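Local coordinates for core protein P7 (Pseudomonas phage phi12, PDB 2Q82) that is a structural core protein of phage phi12, built on an alpha/beta domain, and probably serves in the viral core particle, at residues A[16-21]-A[116-121]; A[28-33]-A[98-103]; A[39-44]-A[110-115]. All coordinates share one frame; numbering follows the deposited sequence.

Contact 1 (A[16-21]-A[116-121])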
ATOM      1  N   GLN A  16      25.976   2.515 -11.557  1.00 52.84           N
ATOM      2  CA  GLN A  16      25.103   3.668 -11.383  1.00 56.72           C
ATOM      3  C   GLN A  16      23.712   3.270 -11.575  1.00 54.78           C
ATOM      4  O   GLN A  16      22.818   3.659 -10.874  1.00 52.80           O
ATOM      5  CB  GLN A  16      25.461   4.779 -12.364  1.00 62.88           C
ATOM      6  CG  GLN A  16      26.775   5.437 -12.096  1.00 75.33           C
ATOM      7  CD  GLN A  16      26.843   6.064 -10.742  1.00 81.68           C
ATOM      8  OE1 GLN A  16      27.690   5.694  -9.935  1.00 85.70           O
ATOM      9  NE2 GLN A  16      25.971   7.022 -10.474  1.00 85.86           N
ATOM     10  N   ASN A  17      23.494   2.421 -12.582  1.00 53.98           N
ATOM     11  CA  ASN A  17      22.162   1.992 -12.791  1.00 54.66           C
ATOM     12  C   ASN A  17      21.707   1.134 -11.638  1.00 51.32           C
ATOM     13  O   ASN A  17      20.532   1.151 -11.289  1.00 51.48           O
ATOM     14  CB  ASN A  17      22.132   1.236 -14.073  1.00 60.97           C
ATOM     15  CG  ASN A  17      22.493   2.110 -15.229  1.00 66.83           C
ATOM     16  OD1 ASN A  17      23.041   1.653 -16.220  1.00 70.56           O
ATOM     17  ND2 ASN A  17      22.177   3.399 -15.110  1.00 69.87           N
ATOM     18  N   ARG A  18      22.623   0.377 -11.046  1.00 46.54           N
ATOM     19  CA  ARG A  18      22.223  -0.463  -9.938  1.00 40.55           C
ATOM     20  C   ARG A  18      21.783   0.381  -8.781  1.00 37.64           C
ATOM     21  O   ARG A  18      20.729   0.140  -8.194  1.00 36.85           O
ATOM     22  CB  ARG A  18      23.349  -1.379  -9.500  1.00 39.48           C
ATOM     23  CG  ARG A  18      23.535  -2.469 -10.500  1.00 41.28           C
ATOM     24  CD  ARG A  18      24.365  -3.625 -10.009  1.00 40.21           C
ATOM     25  NE  ARG A  18      25.630  -3.284  -9.365  1.00 42.20           N
ATOM     26  CZ  ARG A  18      26.803  -3.149  -9.981  1.00 43.20           C
ATOM     27  NH1 ARG A  18      26.910  -3.303 -11.296  1.00 42.96           N
ATOM     28  NH2 ARG A  18      27.899  -2.942  -9.262  1.00 42.14           N
ATOM     29  N   LEU A  19      22.583   1.381  -8.453  1.00 34.92           N
ATOM     30  CA  LEU A  19      22.253   2.244  -7.342  1.00 35.63           C
ATOM     31  C   LEU A  19      20.993   3.033  -7.575  1.00 37.20           C
ATOM     32  O   LEU A  19      20.263   3.339  -6.635  1.00 35.63           O
ATOM     33  CB  LEU A  19      23.376   3.223  -7.102  1.00 34.73           C
ATOM     34  CG  LEU A  19      24.658   2.555  -6.655  1.00 34.98           C
ATOM     35  CD1 LEU A  19      25.813   3.466  -6.963  1.00 35.08           C
ATOM     36  CD2 LEU A  19      24.587   2.239  -5.173  1.00 34.23           C
ATOM     37  N   ALA A  20      20.732   3.369  -8.832  1.00 38.82           N
ATOM     38  CA  ALA A  20      19.550   4.146  -9.172  1.00 42.19           C
ATOM     39  C   ALA A  20      18.299   3.359  -8.827  1.00 45.05           C
ATOM     40  O   ALA A  20      17.322   3.912  -8.338  1.00 47.71           O
ATOM     41  CB  ALA A  20      19.559   4.516 -10.641  1.00 41.10           C
ATOM     42  N   GLN A  21      18.338   2.056  -9.070  1.00 49.14           N
ATOM     43  CA  GLN A  21      17.187   1.218  -8.790  1.00 51.39           C
ATOM     44  C   GLN A  21      17.014   0.854  -7.318  1.00 46.61           C
ATOM     45  O   GLN A  21      15.893   0.801  -6.829  1.00 41.62           O
ATOM     46  CB  GLN A  21      17.161  -0.016  -9.688  1.00 60.50           C
ATOM     47  CG  GLN A  21      18.218  -1.042  -9.383  1.00 76.99           C
ATOM     48  CD  GLN A  21      18.001  -2.327 -10.148  1.00 86.17           C
ATOM     49  OE1 GLN A  21      17.405  -3.276  -9.637  1.00 92.02           O
ATOM     50  NE2 GLN A  21      18.486  -2.369 -11.382  1.00 91.76           N
ATOM     51  N   LEU A 116      24.917  -3.730  -0.375  1.00 21.66           N
ATOM     52  CA  LEU A 116      25.712  -2.941   0.546  1.00 21.43           C
ATOM     53  C   LEU A 116      27.075  -2.585  -0.041  1.00 23.23           C
ATOM     54  O   LEU A 116      27.569  -1.479   0.152  1.00 21.27           O
ATOM     55  CB  LEU A 116      25.888  -3.703   1.852  1.00 23.77           C
ATOM     56  CG  LEU A 116      24.575  -3.820   2.622  1.00 25.48           C
ATOM     57  CD1 LEU A 116      24.739  -4.793   3.763  1.00 28.28           C
ATOM     58  CD2 LEU A 116      24.155  -2.456   3.148  1.00 27.23           C
ATOM     59  N   ASN A 117      27.672  -3.543  -0.742  1.00 22.84           N
ATOM     60  CA  ASN A 117      28.963  -3.340  -1.374  1.00 22.45           C
ATOM     61  C   ASN A 117      28.879  -2.146  -2.312  1.00 24.71           C
ATOM     62  O   ASN A 117      29.702  -1.242  -2.264  1.00 23.86           O
ATOM     63  CB  ASN A 117      29.346  -4.564  -2.197  1.00 21.53           C
ATOM     64  CG  ASN A 117      29.905  -5.691  -1.357  1.00 21.41           C
ATOM     65  OD1 ASN A 117      30.192  -6.765  -1.878  1.00 26.16           O
ATOM     66  ND2 ASN A 117      30.074  -5.454  -0.067  1.00 20.27           N
ATOM     67  N   ASP A 118      27.880  -2.168  -3.181  1.00 23.80           N
ATOM     68  CA  ASP A 118      27.701  -1.102  -4.151  1.00 26.02           C
ATOM     69  C   ASP A 118      27.574   0.262  -3.510  1.00 25.85           C
ATOM     70  O   ASP A 118      28.203   1.225  -3.937  1.00 24.67           O
ATOM     71  CB  ASP A 118      26.468  -1.361  -5.017  1.00 27.40           C
ATOM     72  CG  ASP A 118      26.663  -2.523  -5.965  1.00 30.88           C
ATOM     73  OD1 ASP A 118      27.821  -2.769  -6.369  1.00 30.65           O
ATOM     74  OD2 ASP A 118      25.660  -3.176  -6.319  1.00 31.56           O
ATOM     75  N   ILE A 119      26.745   0.349  -2.483  1.00 24.83           N
ATOM     76  CA  ILE A 119      26.535   1.618  -1.814  1.00 25.56           C
ATOM     77  C   ILE A 119      27.794   2.096  -1.108  1.00 25.18           C
ATOM     78  O   ILE A 119      28.107   3.277  -1.119  1.00 23.83           O
ATOM     79  CB  ILE A 119      25.392   1.510  -0.808  1.00 27.17           C
ATOM     80  CG1 ILE A 119      24.086   1.214  -1.560  1.00 28.99           C
ATOM     81  CG2 ILE A 119      25.286   2.791  -0.010  1.00 25.64           C
ATOM     82  CD1 ILE A 119      22.933   0.752  -0.684  1.00 32.66           C
ATOM     83  N   ALA A 120      28.516   1.166  -0.496  1.00 23.32           N
ATOM     84  CA  ALA A 120      29.733   1.525   0.209  1.00 25.18           C
ATOM     85  C   ALA A 120      30.781   1.970  -0.796  1.00 24.20           C
ATOM     86  O   ALA A 120      31.481   2.953  -0.579  1.00 23.00           O
ATOM     87  CB  ALA A 120      30.251   0.343   1.008  1.00 23.28           C
ATOM     88  N   ASP A 121      30.889   1.237  -1.898  1.00 24.13           N
ATOM     89  CA  ASP A 121      31.877   1.573  -2.916  1.00 25.85           C
ATOM     90  C   ASP A 121      31.596   2.940  -3.517  1.00 26.84           C
ATOM     91  O   ASP A 121      32.513   3.715  -3.776  1.00 25.80           O
ATOM     92  CB  ASP A 121      31.882   0.549  -4.044  1.00 24.51           C
ATOM     93  CG  ASP A 121      32.435  -0.796  -3.616  1.00 24.76           C
ATOM     94  OD1 ASP A 121      33.083  -0.877  -2.554  1.00 23.56           O
ATOM     95  OD2 ASP A 121      32.230  -1.773  -4.363  1.00 23.90           O
TER
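R18 grips D118 side-on, its NE and one terminal nitrogen each reaching a different carboxylate oxygen: NE to OD2 at 3.0 Å and NH2 to OD1 at 2.9 Å. Both bonds are nearly straight, and both acceptors lie in the guanidinium plane. The carboxylate is turned 45° against that plane, and each oxygen is met from above the carboxylate plane. The two side chains cross at about a right angle. R18 arrives by a bend at its third torsion, chi3 -49°, which turns the guanidinium edge toward the acid.

Beside the ion pair, one methyl of L19 does the apolar work: its CD2 lies 3.8 Å from CG1 of I119 and 4.1 Å from CB of D118. The short helical axes come within 10.2 Å, with their N-to-C directions 109° apart, so segment 16-21 runs across segment 116-121, and few residues can meet.

D118 has further partners in R114, through a salt bridge to OD1, and Y22, whose hydroxyl bonds OD2. Two arginines around one buried carboxylate should favour its ionised form, and the pairing of both oxygens with R18 should limit rotation of the carboxylate.

Contact 2 (A[28-33]-A[98-103])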
ATOM      1  N   VAL A  28      12.680  -5.908   0.446  1.00 24.50           N
ATOM      2  CA  VAL A  28      11.844  -6.802   1.171  1.00 23.38           C
ATOM      3  C   VAL A  28      12.613  -8.018   1.626  1.00 24.41           C
ATOM      4  O   VAL A  28      13.220  -8.725   0.829  1.00 22.65           O
ATOM      5  CB  VAL A  28      10.710  -7.196   0.284  1.00 23.21           C
ATOM      6  CG1 VAL A  28      10.072  -8.431   0.781  1.00 25.80           C
ATOM      7  CG2 VAL A  28       9.736  -6.059   0.219  1.00 21.06           C
HETATM    8  N   MSE A  29      12.541  -8.280   2.920  1.00 23.19           N
HETATM    9  CA  MSE A  29      13.282  -9.384   3.490  1.00 24.79           C
HETATM   10  C   MSE A  29      12.449 -10.444   4.218  1.00 24.35           C
HETATM   11  O   MSE A  29      11.762 -10.135   5.187  1.00 21.03           O
HETATM   12  CB  MSE A  29      14.329  -8.801   4.440  1.00 27.23           C
HETATM   13  CG  MSE A  29      15.057  -9.802   5.288  1.00 35.78           C
HETATM   14 SE   MSE A  29      16.026  -8.964   6.773  1.00 38.18          SE
HETATM   15  CE  MSE A  29      16.799 -10.616   7.472  1.00 45.19           C
ATOM     16  N   SER A  30      12.529 -11.690   3.744  1.00 22.08           N
ATOM     17  CA  SER A  30      11.821 -12.801   4.368  1.00 23.71           C
ATOM     18  C   SER A  30      12.569 -13.175   5.634  1.00 26.32           C
ATOM     19  O   SER A  30      13.733 -13.586   5.576  1.00 25.81           O
ATOM     20  CB  SER A  30      11.772 -14.010   3.458  1.00 22.52           C
ATOM     21  OG  SER A  30      11.172 -15.102   4.136  1.00 24.28           O
ATOM     22  N   HIS A  31      11.891 -13.074   6.771  1.00 27.28           N
ATOM     23  CA  HIS A  31      12.560 -13.341   8.028  1.00 29.64           C
ATOM     24  C   HIS A  31      11.637 -13.366   9.245  1.00 30.31           C
ATOM     25  O   HIS A  31      10.802 -12.482   9.417  1.00 30.58           O
ATOM     26  CB  HIS A  31      13.623 -12.264   8.212  1.00 28.16           C
ATOM     27  CG  HIS A  31      14.320 -12.302   9.528  1.00 31.21           C
ATOM     28  ND1 HIS A  31      15.306 -13.231   9.827  1.00 31.29           N
ATOM     29  CD2 HIS A  31      14.216 -11.518  10.619  1.00 30.91           C
ATOM     30  CE1 HIS A  31      15.767 -13.005  11.035  1.00 33.16           C
ATOM     31  NE2 HIS A  31      15.120 -11.966  11.549  1.00 33.19           N
ATOM     32  N   ASN A  32      11.805 -14.392  10.075  1.00 30.76           N
ATOM     33  CA  ASN A  32      11.044 -14.542  11.315  1.00 32.57           C
ATOM     34  C   ASN A  32      12.040 -14.346  12.425  1.00 34.09           C
ATOM     35  O   ASN A  32      13.138 -14.887  12.357  1.00 34.63           O
ATOM     36  CB  ASN A  32      10.481 -15.947  11.471  1.00 29.59           C
ATOM     37  CG  ASN A  32       9.296 -16.193  10.598  1.00 29.19           C
ATOM     38  OD1 ASN A  32       8.350 -15.413  10.597  1.00 32.23           O
ATOM     39  ND2 ASN A  32       9.326 -17.284   9.854  1.00 27.51           N
ATOM     40  N   GLY A  33      11.674 -13.608  13.460  1.00 35.88           N
ATOM     41  CA  GLY A  33      12.617 -13.411  14.540  1.00 38.10           C
ATOM     42  C   GLY A  33      12.940 -11.951  14.693  1.00 38.84           C
ATOM     43  O   GLY A  33      12.307 -11.113  14.065  1.00 38.91           O
ATOM     44  N   ALA A  98       9.370 -19.691   5.274  1.00 27.51           N
ATOM     45  CA  ALA A  98       9.066 -20.508   4.117  1.00 28.30           C
ATOM     46  C   ALA A  98       7.809 -20.010   3.418  1.00 27.06           C
ATOM     47  O   ALA A  98       7.697 -20.086   2.201  1.00 26.39           O
ATOM     48  CB  ALA A  98       8.888 -21.942   4.539  1.00 28.61           C
ATOM     49  N   LEU A  99       6.861 -19.511   4.199  1.00 25.29           N
ATOM     50  CA  LEU A  99       5.619 -19.009   3.644  1.00 25.75           C
ATOM     51  C   LEU A  99       5.897 -17.777   2.792  1.00 25.70           C
ATOM     52  O   LEU A  99       5.481 -17.696   1.633  1.00 23.51           O
ATOM     53  CB  LEU A  99       4.646 -18.663   4.766  1.00 26.39           C
ATOM     54  CG  LEU A  99       3.342 -17.988   4.339  1.00 27.84           C
ATOM     55  CD1 LEU A  99       2.569 -18.895   3.414  1.00 28.87           C
ATOM     56  CD2 LEU A  99       2.513 -17.662   5.560  1.00 27.33           C
ATOM     57  N   VAL A 100       6.609 -16.815   3.364  1.00 23.52           N
ATOM     58  CA  VAL A 100       6.931 -15.601   2.627  1.00 24.87           C
ATOM     59  C   VAL A 100       7.755 -15.937   1.387  1.00 26.02           C
ATOM     60  O   VAL A 100       7.485 -15.446   0.292  1.00 23.85           O
ATOM     61  CB  VAL A 100       7.693 -14.604   3.515  1.00 26.18           C
ATOM     62  CG1 VAL A 100       8.226 -13.447   2.687  1.00 24.43           C
ATOM     63  CG2 VAL A 100       6.761 -14.074   4.593  1.00 25.48           C
ATOM     64  N   ASP A 101       8.765 -16.785   1.545  1.00 25.65           N
ATOM     65  CA  ASP A 101       9.586 -17.142   0.400  1.00 25.51           C
ATOM     66  C   ASP A 101       8.749 -17.701  -0.744  1.00 25.01           C
ATOM     67  O   ASP A 101       8.996 -17.405  -1.906  1.00 26.21           O
ATOM     68  CB  ASP A 101      10.615 -18.192   0.774  1.00 26.53           C
ATOM     69  CG  ASP A 101      11.708 -17.645   1.655  1.00 27.85           C
ATOM     70  OD1 ASP A 101      11.759 -16.420   1.887  1.00 25.07           O
ATOM     71  OD2 ASP A 101      12.524 -18.464   2.107  1.00 31.20           O
ATOM     72  N   ALA A 102       7.778 -18.539  -0.405  1.00 23.34           N
ATOM     73  CA  ALA A 102       6.932 -19.143  -1.415  1.00 24.67           C
ATOM     74  C   ALA A 102       6.087 -18.074  -2.084  1.00 25.52           C
ATOM     75  O   ALA A 102       5.943 -18.040  -3.307  1.00 22.76           O
ATOM     76  CB  ALA A 102       6.036 -20.184  -0.785  1.00 24.41           C
ATOM     77  N   GLU A 103       5.525 -17.209  -1.256  1.00 24.78           N
ATOM     78  CA  GLU A 103       4.683 -16.130  -1.724  1.00 28.07           C
ATOM     79  C   GLU A 103       5.422 -15.194  -2.658  1.00 28.47           C
ATOM     80  O   GLU A 103       4.845 -14.673  -3.601  1.00 28.24           O
ATOM     81  CB  GLU A 103       4.174 -15.343  -0.539  1.00 29.61           C
ATOM     82  CG  GLU A 103       3.373 -16.186   0.386  1.00 36.88           C
ATOM     83  CD  GLU A 103       1.932 -16.199   0.002  1.00 42.39           C
ATOM     84  OE1 GLU A 103       1.627 -16.488  -1.175  1.00 45.28           O
ATOM     85  OE2 GLU A 103       1.105 -15.908   0.884  1.00 45.38           O
TER
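The hydroxyl OG of S30 accepts a hydrogen bond from the backbone N of S97, just ahead of helix 98-103. A second bond, from S30 OG to OD1 of D101 at 2.7 Å, is doubtful, because the modelled position of OD1 is strained. The setting is an alpha/beta fold with a parallel sheet: S30 ends the central strand 25-30, and the helix comes up to that end of it.

S30 directs its side chain at the helix, and with OG anti to the backbone N (chi1 175°) the hydroxyl is carried out to V100 and D101. The backbones approach to 5.9 Å between CA of S30 and CA of V100, close enough for a short serine to span the gap. V100 makes a van der Waals contact beside the hydroxyl, its CB 3.6 Å from S30 OG.

The first turn of the helix is tied down as well, since S97 OG bonds the backbone N of V100. S97 thus serves both elements, its own N meeting the strand and its hydroxyl the helix. On the strand side, the carbonyl of S30 is taken by NE2 of Q94. The apolar part of the contact is the V100 methyl CG1, which rests 3.7 Å from CB of S30.

Contact 3 (A[39-44]-A[110-115])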
ATOM      1  N   THR A  39      23.461  -1.533   7.890  1.00 36.71           N
ATOM      2  CA  THR A  39      24.065  -0.248   7.669  1.00 37.49           C
ATOM      3  C   THR A  39      23.398   0.633   6.622  1.00 37.65           C
ATOM      4  O   THR A  39      23.187   0.223   5.481  1.00 36.72           O
ATOM      5  CB  THR A  39      25.530  -0.423   7.303  1.00 40.48           C
ATOM      6  OG1 THR A  39      26.228  -0.981   8.420  1.00 40.83           O
ATOM      7  CG2 THR A  39      26.136   0.905   6.924  1.00 41.92           C
ATOM      8  N   GLY A  40      23.074   1.854   7.024  1.00 35.98           N
ATOM      9  CA  GLY A  40      22.466   2.786   6.100  1.00 35.54           C
ATOM     10  C   GLY A  40      21.023   2.513   5.725  1.00 35.41           C
ATOM     11  O   GLY A  40      20.482   3.174   4.843  1.00 34.56           O
ATOM     12  N   PHE A  41      20.395   1.544   6.376  1.00 34.22           N
ATOM     13  CA  PHE A  41      19.006   1.233   6.065  1.00 33.77           C
ATOM     14  C   PHE A  41      18.094   1.275   7.256  1.00 36.03           C
ATOM     15  O   PHE A  41      18.472   0.845   8.337  1.00 35.22           O
ATOM     16  CB  PHE A  41      18.866  -0.160   5.475  1.00 28.80           C
ATOM     17  CG  PHE A  41      19.200  -0.216   4.055  1.00 28.87           C
ATOM     18  CD1 PHE A  41      20.527  -0.294   3.649  1.00 28.83           C
ATOM     19  CD2 PHE A  41      18.200  -0.130   3.102  1.00 27.81           C
ATOM     20  CE1 PHE A  41      20.852  -0.265   2.307  1.00 28.58           C
ATOM     21  CE2 PHE A  41      18.504  -0.099   1.758  1.00 27.14           C
ATOM     22  CZ  PHE A  41      19.835  -0.170   1.348  1.00 28.04           C
ATOM     23  N   ASN A  42      16.882   1.775   7.060  1.00 38.37           N
ATOM     24  CA  ASN A  42      15.925   1.749   8.149  1.00 41.07           C
ATOM     25  C   ASN A  42      15.352   0.355   8.019  1.00 39.08           C
ATOM     26  O   ASN A  42      14.956  -0.056   6.935  1.00 40.80           O
ATOM     27  CB  ASN A  42      14.827   2.775   7.956  1.00 45.43           C
ATOM     28  CG  ASN A  42      15.356   4.176   7.971  1.00 50.23           C
ATOM     29  OD1 ASN A  42      16.144   4.540   8.837  1.00 49.57           O
ATOM     30  ND2 ASN A  42      14.925   4.978   7.011  1.00 52.62           N
ATOM     31  N   VAL A  43      15.319  -0.379   9.116  1.00 36.39           N
ATOM     32  CA  VAL A  43      14.832  -1.738   9.077  1.00 34.88           C
ATOM     33  C   VAL A  43      13.573  -1.873   9.900  1.00 37.04           C
ATOM     34  O   VAL A  43      13.493  -1.347  11.004  1.00 35.07           O
ATOM     35  CB  VAL A  43      15.898  -2.679   9.584  1.00 32.55           C
ATOM     36  CG1 VAL A  43      15.353  -4.081   9.699  1.00 30.94           C
ATOM     37  CG2 VAL A  43      17.074  -2.638   8.635  1.00 29.68           C
HETATM   38  N   MSE A  44      12.592  -2.605   9.399  1.00 38.63           N
HETATM   39  CA  MSE A  44      11.375  -2.639  10.158  1.00 43.90           C
HETATM   40  C   MSE A  44      10.433  -3.774   9.819  1.00 36.68           C
HETATM   41  O   MSE A  44      10.123  -4.001   8.653  1.00 30.94           O
HETATM   42  CB  MSE A  44      10.688  -1.305   9.941  1.00 59.63           C
HETATM   43  CG  MSE A  44       9.465  -1.087  10.745  1.00 86.24           C
HETATM   44 SE   MSE A  44       9.665  -0.203  12.481  1.00104.96          SE
HETATM   45  CE  MSE A  44      11.587  -0.010  12.749  1.00115.81           C
ATOM     46  N   VAL A 110      17.948 -11.090  -4.458  1.00 32.86           N
ATOM     47  CA  VAL A 110      19.106 -10.255  -4.643  1.00 30.51           C
ATOM     48  C   VAL A 110      19.914 -10.299  -3.366  1.00 27.36           C
ATOM     49  O   VAL A 110      19.356 -10.238  -2.276  1.00 23.92           O
ATOM     50  CB  VAL A 110      18.685  -8.844  -4.957  1.00 31.39           C
ATOM     51  CG1 VAL A 110      19.868  -7.918  -4.883  1.00 34.30           C
ATOM     52  CG2 VAL A 110      18.060  -8.817  -6.334  1.00 34.94           C
ATOM     53  N   SER A 111      21.228 -10.417  -3.492  1.00 26.22           N
ATOM     54  CA  SER A 111      22.044 -10.488  -2.296  1.00 23.98           C
ATOM     55  C   SER A 111      22.269  -9.136  -1.655  1.00 25.28           C
ATOM     56  O   SER A 111      22.753  -8.196  -2.278  1.00 22.06           O
ATOM     57  CB  SER A 111      23.385 -11.162  -2.571  1.00 26.68           C
ATOM     58  OG  SER A 111      24.245 -11.010  -1.461  1.00 27.90           O
HETATM   59  N   MSE A 112      21.905  -9.051  -0.383  1.00 24.65           N
HETATM   60  CA  MSE A 112      22.061  -7.814   0.348  1.00 25.62           C
HETATM   61  C   MSE A 112      23.528  -7.414   0.446  1.00 24.61           C
HETATM   62  O   MSE A 112      23.851  -6.243   0.560  1.00 23.46           O
HETATM   63  CB  MSE A 112      21.505  -7.947   1.750  1.00 29.89           C
HETATM   64  CG  MSE A 112      21.499  -6.628   2.506  1.00 38.29           C
HETATM   65 SE   MSE A 112      19.973  -5.532   1.946  1.00 47.60          SE
HETATM   66  CE  MSE A 112      20.682  -3.704   2.020  1.00 46.22           C
ATOM     67  N   VAL A 113      24.408  -8.404   0.419  1.00 22.49           N
ATOM     68  CA  VAL A 113      25.837  -8.138   0.496  1.00 25.68           C
ATOM     69  C   VAL A 113      26.277  -7.330  -0.737  1.00 26.30           C
ATOM     70  O   VAL A 113      27.057  -6.390  -0.643  1.00 27.40           O
ATOM     71  CB  VAL A 113      26.612  -9.433   0.571  1.00 24.88           C
ATOM     72  CG1 VAL A 113      28.102  -9.163   0.439  1.00 27.24           C
ATOM     73  CG2 VAL A 113      26.311 -10.123   1.888  1.00 26.98           C
ATOM     74  N   ARG A 114      25.760  -7.731  -1.888  1.00 24.85           N
ATOM     75  CA  ARG A 114      26.091  -7.022  -3.114  1.00 27.06           C
ATOM     76  C   ARG A 114      25.520  -5.629  -3.046  1.00 24.10           C
ATOM     77  O   ARG A 114      26.199  -4.681  -3.427  1.00 21.76           O
ATOM     78  CB  ARG A 114      25.504  -7.785  -4.298  1.00 29.75           C
ATOM     79  CG  ARG A 114      25.419  -6.990  -5.572  1.00 39.08           C
ATOM     80  CD  ARG A 114      26.564  -7.213  -6.490  1.00 47.09           C
ATOM     81  NE  ARG A 114      27.831  -7.249  -5.780  1.00 55.81           N
ATOM     82  CZ  ARG A 114      28.765  -6.318  -5.910  1.00 58.28           C
ATOM     83  NH1 ARG A 114      28.562  -5.295  -6.721  1.00 59.71           N
ATOM     84  NH2 ARG A 114      29.907  -6.430  -5.246  1.00 58.13           N
ATOM     85  N   VAL A 115      24.301  -5.471  -2.547  1.00 21.91           N
ATOM     86  CA  VAL A 115      23.698  -4.157  -2.429  1.00 20.30           C
ATOM     87  C   VAL A 115      24.542  -3.236  -1.547  1.00 21.62           C
ATOM     88  O   VAL A 115      24.852  -2.105  -1.914  1.00 21.28           O
ATOM     89  CB  VAL A 115      22.283  -4.278  -1.810  1.00 19.89           C
ATOM     90  CG1 VAL A 115      21.753  -2.912  -1.427  1.00 19.96           C
ATOM     91  CG2 VAL A 115      21.349  -4.955  -2.795  1.00 18.66           C
TER
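The terminal methyl of M112, a selenomethionine, lies over one face of the F41 ring. CE is 3.8 Å from the ring centroid and 23° off the ring normal, which meets the geometry of a CH-pi contact. It stands 3.4 Å above the plane and is offset toward the rim, with F41 CE1 its nearest ring atom at 3.5 Å. The selenium stands farther back, 5.4 Å from the centroid, so this is a Met-aromatic contact in which the methyl does the touching. A looser apolar approach adds to it: V115 CG1 comes to 4.3 Å from F41 CZ, neither squarely over the face nor at the edge.

The torsions explain how these groups meet. M112 leaves its backbone with CG anti to N (chi1 -173°), then bends at its second torsion (79°) and again at its third, which brings the methyl round to the ring although the CB bond does not aim there. F41 does point its CB at the helix, and the two side chains come from opposite directions.

M112 opens helix 112-127, and S111 just before it holds the N-cap position, its OG accepting from the backbone N of V113 in a weak bond of 3.2 Å; the same hydroxyl has a weak bond to D90.

Around this pair, F41 also packs on L116 and I119 of the same helix, while M112 touches V88 of strand 84-89. The ring lies between P58 and V60 of strand 59-63 on one hand, P58 being in the loop before that strand, and helix 112-127 on the other, and F41 directly precedes edge strand 42-45.

Overall arrangement
Contacts 2 and 3 are buried and reach the same parallel sheet, whereas contact 1, centred 14 Å from the centre of the chain, is partly buried and joins two helices. Contacts 1 and 3 share helix 112-127 and touch: the ring of F41 meets I119, and R114 of contact 3 lies close to R18 while also pairing with D118. Contact 2 is on the other side of the chain's centre from contact 1, with their centres 24 Å apart. The chemistry follows this placement: charge pairing with a small apolar patch in contact 1, a serine hydroxyl at a strand end, held by a backbone N-H and probably by a carboxylate, in contact 2, and purely apolar and aromatic packing in contact 3.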